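PDB 1SNY: sniffer CG10964-PA from Drosophila melanogaster, which is a short-chain dehydrogenase/reductase that binds NADP and probably reduces carbonyl compounds with NADPH. Local coordinates for residues T120-S124 with Q125-D129; M161-G164 with R165-I169; K201-S204 with V205-P209. All blocks are in the same frame, centred on the assembly; numbering follows the deposited sequence.

Contact 1 (T120-S124 with Q125-D129); sequences TAVRS and QELLD
Val-122 reaches Leu-127 because its CG1 is set anti to the backbone N (chi1 162°), while the leucine, with CG anti to its own carbonyl carbon, sends its branched end back to meet it. CG1 of Val-122 lies 3.7 Å from CD1 of Leu-127, the two side chains crossing at about a right angle. Branched apolar residues suit both places, since Tyr-187 of helix 187-207 touches both side chains from within the subunit.

Between them the backbone turns into the helix. Arg-123, the N-cap residue, offers its carbonyl O to Leu-127 N at 3.2 Å, and Glu-126 N makes a weak second bond to the same oxygen. CB of Gln-125 lies obliquely beside the arginine's guanidinium, 4.3 Å from NH2 of Arg-123. NE of Arg-123 stays 4.4 Å from OE2 of Glu-126, too far for a salt bridge, though the opposite charges should still attract. An acid suits the place of Glu-126, its charge being probably favourable near the helix N-terminus.

Within the helix, the bent chain of Gln-125 lets NE2 reach OD1 of Asp-129, one turn further on, at 2.6 Å and from above the carboxylate plane.

The second subunit covers the apolar side: its Val-136 packs on Leu-127 and Leu-128, and its Lys-143 bonds to Val-122 O. This is a helix N-terminus, with Arg-123 at the N-cap, opening the long helix 124-155 at the dimer interface of this Rossmann-fold reductase.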
ATOM      1  N   THR A 120     -11.710  -9.915 -11.281  1.00 31.82           N
ATOM      2  CA  THR A 120     -12.392 -11.204 -11.195  1.00 31.82           C
ATOM      3  C   THR A 120     -11.455 -12.412 -11.231  1.00 32.53           C
ATOM      4  O   THR A 120     -11.907 -13.543 -11.085  1.00 33.52           O
ATOM      5  CB  THR A 120     -13.423 -11.365 -12.335  1.00 32.48           C
ATOM      6  OG1 THR A 120     -12.820 -10.990 -13.579  1.00 32.57           O
ATOM      7  CG2 THR A 120     -14.649 -10.497 -12.077  1.00 33.79           C
ATOM      8  N   ALA A 121     -10.159 -12.175 -11.415  1.00 32.63           N
ATOM      9  CA  ALA A 121      -9.182 -13.263 -11.474  1.00 32.50           C
ATOM     10  C   ALA A 121      -8.005 -13.085 -10.514  1.00 31.47           C
ATOM     11  O   ALA A 121      -7.065 -13.886 -10.511  1.00 31.80           O
ATOM     12  CB  ALA A 121      -8.662 -13.417 -12.905  1.00 33.70           C
ATOM     13  N   VAL A 122      -8.057 -12.041  -9.693  1.00 29.12           N
ATOM     14  CA  VAL A 122      -6.994 -11.768  -8.735  1.00 26.72           C
ATOM     15  C   VAL A 122      -6.897 -12.853  -7.660  1.00 26.83           C
ATOM     16  O   VAL A 122      -7.903 -13.267  -7.092  1.00 26.52           O
ATOM     17  CB  VAL A 122      -7.218 -10.391  -8.052  1.00 26.63           C
ATOM     18  CG1 VAL A 122      -6.392 -10.288  -6.779  1.00 24.03           C
ATOM     19  CG2 VAL A 122      -6.838  -9.273  -9.016  1.00 25.55           C
ATOM     20  N   ARG A 123      -5.680 -13.315  -7.394  1.00 27.09           N
ATOM     21  CA  ARG A 123      -5.463 -14.334  -6.369  1.00 28.82           C
ATOM     22  C   ARG A 123      -4.839 -13.725  -5.120  1.00 27.35           C
ATOM     23  O   ARG A 123      -3.926 -12.912  -5.210  1.00 26.32           O
ATOM     24  CB  ARG A 123      -4.528 -15.432  -6.877  1.00 34.39           C
ATOM     25  CG  ARG A 123      -4.997 -16.198  -8.092  1.00 37.71           C
ATOM     26  CD  ARG A 123      -4.093 -17.406  -8.267  1.00 42.70           C
ATOM     27  NE  ARG A 123      -2.689 -17.030  -8.111  1.00 46.96           N
ATOM     28  CZ  ARG A 123      -1.738 -17.847  -7.670  1.00 48.46           C
ATOM     29  NH1 ARG A 123      -2.035 -19.097  -7.338  1.00 49.79           N
ATOM     30  NH2 ARG A 123      -0.489 -17.411  -7.553  1.00 49.61           N
ATOM     31  N   SER A 124      -5.310 -14.149  -3.953  1.00 28.25           N
ATOM     32  CA  SER A 124      -4.793 -13.646  -2.689  1.00 28.29           C
ATOM     33  C   SER A 124      -3.282 -13.849  -2.531  1.00 30.81           C
ATOM     34  O   SER A 124      -2.596 -13.021  -1.928  1.00 28.45           O
ATOM     35  CB  SER A 124      -5.506 -14.331  -1.531  1.00 30.86           C
ATOM     36  OG  SER A 124      -5.253 -15.730  -1.564  1.00 31.65           O
ATOM     37  N   GLN A 125      -2.756 -14.949  -3.063  1.00 30.27           N
ATOM     38  CA  GLN A 125      -1.332 -15.207  -2.919  1.00 30.64           C
ATOM     39  C   GLN A 125      -0.501 -14.240  -3.746  1.00 29.14           C
ATOM     40  O   GLN A 125       0.574 -13.810  -3.327  1.00 28.03           O
ATOM     41  CB  GLN A 125      -1.002 -16.647  -3.321  1.00 34.32           C
ATOM     42  CG  GLN A 125       0.364 -17.084  -2.852  1.00 38.66           C
ATOM     43  CD  GLN A 125       0.524 -16.904  -1.356  1.00 42.95           C
ATOM     44  OE1 GLN A 125      -0.241 -17.466  -0.563  1.00 46.73           O
ATOM     45  NE2 GLN A 125       1.514 -16.111  -0.956  1.00 43.44           N
ATOM     46  N   GLU A 126      -1.013 -13.895  -4.920  1.00 28.49           N
ATOM     47  CA  GLU A 126      -0.328 -12.974  -5.810  1.00 28.75           C
ATOM     48  C   GLU A 126      -0.253 -11.602  -5.135  1.00 27.61           C
ATOM     49  O   GLU A 126       0.732 -10.886  -5.271  1.00 27.63           O
ATOM     50  CB  GLU A 126      -1.092 -12.878  -7.130  1.00 33.08           C
ATOM     51  CG  GLU A 126      -0.222 -12.648  -8.349  1.00 41.93           C
ATOM     52  CD  GLU A 126      -1.015 -12.706  -9.648  1.00 46.65           C
ATOM     53  OE1 GLU A 126      -0.406 -12.585 -10.732  1.00 50.66           O
ATOM     54  OE2 GLU A 126      -2.254 -12.867  -9.586  1.00 50.47           O
ATOM     55  N   LEU A 127      -1.299 -11.240  -4.403  1.00 26.08           N
ATOM     56  CA  LEU A 127      -1.315  -9.956  -3.709  1.00 24.14           C
ATOM     57  C   LEU A 127      -0.297  -9.948  -2.568  1.00 23.91           C
ATOM     58  O   LEU A 127       0.543  -9.053  -2.481  1.00 23.38           O
ATOM     59  CB  LEU A 127      -2.714  -9.667  -3.162  1.00 23.97           C
ATOM     60  CG  LEU A 127      -3.842  -9.511  -4.182  1.00 24.37           C
ATOM     61  CD1 LEU A 127      -5.153  -9.382  -3.438  1.00 24.27           C
ATOM     62  CD2 LEU A 127      -3.594  -8.283  -5.074  1.00 24.05           C
ATOM     63  N   LEU A 128      -0.362 -10.956  -1.702  1.00 23.82           N
ATOM     64  CA  LEU A 128       0.554 -11.052  -0.573  1.00 25.61           C
ATOM     65  C   LEU A 128       2.015 -11.134  -1.014  1.00 23.11           C
ATOM     66  O   LEU A 128       2.873 -10.466  -0.447  1.00 19.82           O
ATOM     67  CB  LEU A 128       0.220 -12.274   0.297  1.00 29.67           C
ATOM     68  CG  LEU A 128      -0.865 -12.196   1.373  1.00 32.55           C
ATOM     69  CD1 LEU A 128      -0.555 -11.054   2.325  1.00 35.37           C
ATOM     70  CD2 LEU A 128      -2.225 -12.010   0.738  1.00 38.26           C
ATOM     71  N   ASP A 129       2.305 -11.954  -2.023  1.00 24.67           N
ATOM     72  CA  ASP A 129       3.681 -12.090  -2.497  1.00 22.59           C
ATOM     73  C   ASP A 129       4.246 -10.785  -3.062  1.00 24.40           C
ATOM     74  O   ASP A 129       5.420 -10.444  -2.829  1.00 22.81           O
ATOM     75  CB  ASP A 129       3.780 -13.182  -3.567  1.00 25.93           C
ATOM     76  CG  ASP A 129       3.614 -14.579  -2.995  1.00 26.96           C
ATOM     77  OD1 ASP A 129       3.579 -14.720  -1.753  1.00 26.14           O
ATOM     78  OD2 ASP A 129       3.524 -15.532  -3.794  1.00 31.49           O
TER

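Contact 2 (M161-G164 with R165-I169); sequences MGVG and RAAII
Gly-162 O meets two successive backbone N-H groups across a tight turn, and these backbone bonds carry most of the contact. Arg-165 N donates to Gly-162 O at 2.9 Å. Ala-166 N adds a weak bond to the same oxygen at 3.2 Å. The first closes a type I beta turn over Gly-162 to Arg-165, with Val-163 and Gly-164 at its two central places. Glycine suits the first place, since its phi of 163° lies in a region that residues with a CB seldom enter.

A water supplies the second kind of link. It accepts from Gly-162 N at 2.9 Å and donates to Ala-166 O at 2.6 Å, bridging the two arms of the turn.

Apolar contact is slight: CG1 of Val-163 lies 4.4 Å from CB of Ala-167, whose methyl is small enough to lie against the turn. CB of Arg-165, the last residue of the turn, lies 3.7 Å from Gly-162 O. Beyond it the chain runs out extended, CG anti to the backbone N (chi1 -172°), and Ala-153 O holds its NE by a hydrogen bond.

The turn feeds into strand 167-171, which lies between strands 105-108 and 213-217 of the parallel sheet. Val-163 packs on Val-105 of the first, selenomethionine Met-161 touches Met-213 of the second, and Ala-166 rests against Ala-153 near the end of helix 124-155.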
HETATM    1  N   MSE A 161      22.017  17.567   2.575  1.00 32.84           N
HETATM    2  CA  MSE A 161      21.372  16.282   2.342  1.00 31.02           C
HETATM    3  C   MSE A 161      21.513  15.879   0.881  1.00 30.33           C
HETATM    4  O   MSE A 161      21.408  16.715  -0.015  1.00 30.94           O
HETATM    5  CB  MSE A 161      19.897  16.359   2.740  1.00 31.13           C
HETATM    6  CG  MSE A 161      19.676  16.561   4.239  1.00 32.42           C
HETATM    7 SE   MSE A 161      17.804  16.433   4.725  1.00 38.61          SE
HETATM    8  CE  MSE A 161      17.297  15.120   3.411  1.00 30.77           C
ATOM      9  N   GLY A 162      21.763  14.595   0.648  1.00 27.88           N
ATOM     10  CA  GLY A 162      21.922  14.101  -0.705  1.00 27.46           C
ATOM     11  C   GLY A 162      22.597  12.747  -0.674  1.00 27.32           C
ATOM     12  O   GLY A 162      22.949  12.249   0.398  1.00 26.11           O
ATOM     13  N   VAL A 163      22.787  12.145  -1.839  1.00 27.42           N
ATOM     14  CA  VAL A 163      23.428  10.840  -1.902  1.00 28.06           C
ATOM     15  C   VAL A 163      24.874  10.925  -1.419  1.00 29.26           C
ATOM     16  O   VAL A 163      25.477   9.917  -1.058  1.00 29.98           O
ATOM     17  CB  VAL A 163      23.395  10.271  -3.330  1.00 28.24           C
ATOM     18  CG1 VAL A 163      21.963   9.926  -3.716  1.00 27.54           C
ATOM     19  CG2 VAL A 163      23.976  11.288  -4.309  1.00 28.18           C
ATOM     20  N   GLY A 164      25.421  12.135  -1.410  1.00 28.46           N
ATOM     21  CA  GLY A 164      26.780  12.325  -0.949  1.00 28.55           C
ATOM     22  C   GLY A 164      26.880  12.139   0.553  1.00 27.79           C
ATOM     23  O   GLY A 164      27.965  11.879   1.080  1.00 30.13           O
ATOM     24  N   ARG A 165      25.754  12.265   1.248  1.00 25.65           N
ATOM     25  CA  ARG A 165      25.723  12.107   2.698  1.00 24.67           C
ATOM     26  C   ARG A 165      25.105  10.755   3.053  1.00 24.79           C
ATOM     27  O   ARG A 165      25.823   9.799   3.349  1.00 23.85           O
ATOM     28  CB  ARG A 165      24.923  13.256   3.331  1.00 23.86           C
ATOM     29  CG  ARG A 165      24.974  13.309   4.845  1.00 24.16           C
ATOM     30  CD  ARG A 165      24.470  14.653   5.380  1.00 26.10           C
ATOM     31  NE  ARG A 165      24.402  14.649   6.839  1.00 27.14           N
ATOM     32  CZ  ARG A 165      24.050  15.693   7.579  1.00 28.74           C
ATOM     33  NH1 ARG A 165      23.735  16.843   6.998  1.00 28.52           N
ATOM     34  NH2 ARG A 165      23.998  15.580   8.901  1.00 27.54           N
ATOM     35  N   ALA A 166      23.776  10.678   3.016  1.00 23.78           N
ATOM     36  CA  ALA A 166      23.065   9.437   3.308  1.00 23.26           C
ATOM     37  C   ALA A 166      21.673   9.503   2.690  1.00 24.99           C
ATOM     38  O   ALA A 166      20.998  10.536   2.768  1.00 22.31           O
ATOM     39  CB  ALA A 166      22.968   9.225   4.807  1.00 23.56           C
ATOM     40  N   ALA A 167      21.238   8.402   2.084  1.00 22.67           N
ATOM     41  CA  ALA A 167      19.928   8.391   1.454  1.00 21.86           C
ATOM     42  C   ALA A 167      19.401   7.011   1.129  1.00 21.55           C
ATOM     43  O   ALA A 167      20.163   6.075   0.889  1.00 17.88           O
ATOM     44  CB  ALA A 167      19.973   9.223   0.168  1.00 24.04           C
ATOM     45  N   ILE A 168      18.076   6.904   1.115  1.00 19.72           N
ATOM     46  CA  ILE A 168      17.406   5.667   0.755  1.00 21.34           C
ATOM     47  C   ILE A 168      16.587   6.010  -0.477  1.00 22.10           C
ATOM     48  O   ILE A 168      15.724   6.889  -0.422  1.00 23.70           O
ATOM     49  CB  ILE A 168      16.429   5.188   1.844  1.00 19.22           C
ATOM     50  CG1 ILE A 168      17.195   4.846   3.120  1.00 19.67           C
ATOM     51  CG2 ILE A 168      15.627   3.996   1.326  1.00 18.62           C
ATOM     52  CD1 ILE A 168      16.295   4.654   4.339  1.00 20.03           C
ATOM     53  N   ILE A 169      16.863   5.342  -1.588  1.00 21.62           N
ATOM     54  CA  ILE A 169      16.103   5.597  -2.801  1.00 20.89           C
ATOM     55  C   ILE A 169      15.248   4.367  -3.051  1.00 20.20           C
ATOM     56  O   ILE A 169      15.770   3.269  -3.271  1.00 19.58           O
ATOM     57  CB  ILE A 169      17.001   5.800  -4.037  1.00 22.18           C
ATOM     58  CG1 ILE A 169      18.094   6.836  -3.751  1.00 21.52           C
ATOM     59  CG2 ILE A 169      16.129   6.254  -5.223  1.00 24.13           C
ATOM     60  CD1 ILE A 169      17.591   8.243  -3.566  1.00 25.95           C
TER
HETATM   61  O   HOH W   1      21.484  13.100   3.066  1.00 24.76           O

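Contact 3 (K201-S204 with V205-P209)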
ATOM      1  N   LYS A 201       7.484   8.250   2.544  1.00 19.41           N
ATOM      2  CA  LYS A 201       7.121   9.486   3.247  1.00 21.02           C
ATOM      3  C   LYS A 201       7.402   9.341   4.739  1.00 21.65           C
ATOM      4  O   LYS A 201       8.029  10.209   5.336  1.00 22.33           O
ATOM      5  CB  LYS A 201       5.642   9.832   3.009  1.00 20.92           C
ATOM      6  CG  LYS A 201       5.228  11.207   3.538  1.00 25.10           C
ATOM      7  CD  LYS A 201       6.008  12.320   2.844  1.00 26.69           C
ATOM      8  CE  LYS A 201       5.493  13.715   3.214  1.00 30.23           C
ATOM      9  NZ  LYS A 201       4.159  14.007   2.612  1.00 32.72           N
ATOM     10  N   SER A 202       6.968   8.243   5.353  1.00 19.93           N
ATOM     11  CA  SER A 202       7.233   8.069   6.781  1.00 20.31           C
ATOM     12  C   SER A 202       8.724   8.002   7.083  1.00 19.63           C
ATOM     13  O   SER A 202       9.187   8.573   8.071  1.00 21.62           O
ATOM     14  CB  SER A 202       6.542   6.816   7.335  1.00 20.73           C
ATOM     15  OG  SER A 202       5.219   7.113   7.738  1.00 21.01           O
ATOM     16  N   LEU A 203       9.480   7.305   6.244  1.00 21.07           N
ATOM     17  CA  LEU A 203      10.915   7.229   6.477  1.00 20.52           C
ATOM     18  C   LEU A 203      11.534   8.634   6.426  1.00 21.20           C
ATOM     19  O   LEU A 203      12.403   8.951   7.234  1.00 22.84           O
ATOM     20  CB  LEU A 203      11.587   6.320   5.444  1.00 18.74           C
ATOM     21  CG  LEU A 203      11.405   4.804   5.609  1.00 17.74           C
ATOM     22  CD1 LEU A 203      11.816   4.101   4.331  1.00 14.14           C
ATOM     23  CD2 LEU A 203      12.243   4.309   6.797  1.00 18.26           C
ATOM     24  N   SER A 204      11.077   9.477   5.499  1.00 23.64           N
ATOM     25  CA  SER A 204      11.627  10.836   5.377  1.00 23.36           C
ATOM     26  C   SER A 204      11.447  11.648   6.658  1.00 24.27           C
ATOM     27  O   SER A 204      12.346  12.398   7.068  1.00 23.93           O
ATOM     28  CB  SER A 204      10.979  11.587   4.208  1.00 23.68           C
ATOM     29  OG  SER A 204       9.647  11.969   4.519  1.00 21.99           O
ATOM     30  N   VAL A 205      10.288  11.495   7.294  1.00 24.19           N
ATOM     31  CA  VAL A 205       9.998  12.206   8.536  1.00 24.21           C
ATOM     32  C   VAL A 205      10.804  11.627   9.697  1.00 25.26           C
ATOM     33  O   VAL A 205      11.464  12.356  10.445  1.00 25.03           O
ATOM     34  CB  VAL A 205       8.489  12.119   8.885  1.00 22.87           C
ATOM     35  CG1 VAL A 205       8.218  12.819  10.211  1.00 25.01           C
ATOM     36  CG2 VAL A 205       7.664  12.740   7.775  1.00 24.08           C
ATOM     37  N   ASP A 206      10.764  10.306   9.834  1.00 25.73           N
ATOM     38  CA  ASP A 206      11.468   9.630  10.914  1.00 26.32           C
ATOM     39  C   ASP A 206      12.991   9.737  10.874  1.00 25.28           C
ATOM     40  O   ASP A 206      13.638   9.728  11.919  1.00 28.31           O
ATOM     41  CB  ASP A 206      11.077   8.143  10.961  1.00 24.14           C
ATOM     42  CG  ASP A 206       9.595   7.929  11.232  1.00 28.44           C
ATOM     43  OD1 ASP A 206       8.892   8.911  11.548  1.00 25.32           O
ATOM     44  OD2 ASP A 206       9.132   6.772  11.132  1.00 22.90           O
ATOM     45  N   LEU A 207      13.571   9.833   9.684  1.00 25.06           N
ATOM     46  CA  LEU A 207      15.025   9.910   9.575  1.00 23.24           C
ATOM     47  C   LEU A 207      15.560  11.326   9.429  1.00 25.84           C
ATOM     48  O   LEU A 207      16.769  11.529   9.370  1.00 25.31           O
ATOM     49  CB  LEU A 207      15.512   9.063   8.396  1.00 22.20           C
ATOM     50  CG  LEU A 207      15.023   7.612   8.424  1.00 21.41           C
ATOM     51  CD1 LEU A 207      15.683   6.844   7.283  1.00 21.29           C
ATOM     52  CD2 LEU A 207      15.339   6.979   9.776  1.00 22.55           C
ATOM     53  N   TYR A 208      14.666  12.305   9.380  1.00 26.10           N
ATOM     54  CA  TYR A 208      15.091  13.693   9.234  1.00 29.26           C
ATOM     55  C   TYR A 208      16.120  14.136  10.275  1.00 30.85           C
ATOM     56  O   TYR A 208      17.040  14.893   9.956  1.00 32.81           O
ATOM     57  CB  TYR A 208      13.894  14.641   9.283  1.00 28.22           C
ATOM     58  CG  TYR A 208      14.304  16.079   9.044  1.00 29.76           C
ATOM     59  CD1 TYR A 208      14.837  16.469   7.819  1.00 30.86           C
ATOM     60  CD2 TYR A 208      14.232  17.027  10.064  1.00 31.06           C
ATOM     61  CE1 TYR A 208      15.295  17.771   7.613  1.00 33.14           C
ATOM     62  CE2 TYR A 208      14.689  18.329   9.870  1.00 32.69           C
ATOM     63  CZ  TYR A 208      15.219  18.694   8.643  1.00 33.49           C
ATOM     64  OH  TYR A 208      15.683  19.975   8.442  1.00 36.01           O
ATOM     65  N   PRO A 209      15.969  13.691  11.537  1.00 32.60           N
ATOM     66  CA  PRO A 209      16.912  14.059  12.601  1.00 32.48           C
ATOM     67  C   PRO A 209      18.365  13.779  12.223  1.00 31.85           C
ATOM     68  O   PRO A 209      19.249  14.594  12.489  1.00 28.78           O
ATOM     69  CB  PRO A 209      16.456  13.201  13.773  1.00 33.25           C
ATOM     70  CG  PRO A 209      14.984  13.165  13.584  1.00 33.02           C
ATOM     71  CD  PRO A 209      14.842  12.923  12.094  1.00 33.83           C
TER
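Lys-201 O is gripped by two donors from the next turn of the helix. Ser-204 OG donates to it at 2.5 Å, and Val-205 N follows at 3.3 Å with the routine bond of the helix. The hydroxyl can reach back because OG sits between the backbone N and the carbonyl carbon (chi1 73°). A small polar residue fits well here: the buried hydroxyl finds its acceptor within its own helix. CG2 of Val-205 adds an apolar neighbour, 3.5 Å from Lys-201 O.

The backbone ladder continues through Asp-206 N to Ser-202 O, 2.9 Å and nearly straight at 174°, and through Leu-207 N to Leu-203 O. CG of Asp-206 comes within 3.3 Å of Ser-202 O, for CG is anti to the carbonyl carbon and the carboxylate lies back along the preceding turn. No bond joins the carboxylate to that carbonyl, since both offer only acceptors; it is held instead by the second subunit, where Tyr-187 OH and Gly-185 N of that subunit both bond to its OD2. Ser-202 OG bonds to Asn-181 of the second subunit and Lys-201 NZ to Ile-178 O of the same subunit. These bonds place the polar side chains in the subunit interface.

Leu-203 and Leu-207, one turn apart, touch through CD2 and CD1 at 4.3 Å. Tyr-208 follows near the C-terminal end. Its CB touches Ser-204 O at 3.5 Å, and its ring leads away, to a hydrogen bond from OH to Glu-251 and a cation-pi contact with Arg-211.

The segment lies toward the end of helix 187-207, ahead of strand 213-217: Leu-207 packs on Ile-212 in the intervening loop, while the second subunit flanks the polar face.

Overall arrangement
Contacts 2 and 3 are neighbours, their centres about 13 Å apart, and touch directly: CD1 of Ile-168 meets CD1 of Leu-207 at 3.7 Å, and SE of Met-161 lies 4.1 Å from CE1 of Tyr-208. Contact 1 stands apart, its nearest atoms about 17 Å from either, and lies across the chain's centre from contact 2. Contact 2 is the buried one, a water-bridged turn entering an interior strand of the sheet, untouched by the second subunit. The partly buried contacts 1 and 3 both reach that subunit: leucine and valine packing plus one lysine bond meet it at a helix start, while hydroxyl, carboxylate and ammonium bonds meet it near a helix end.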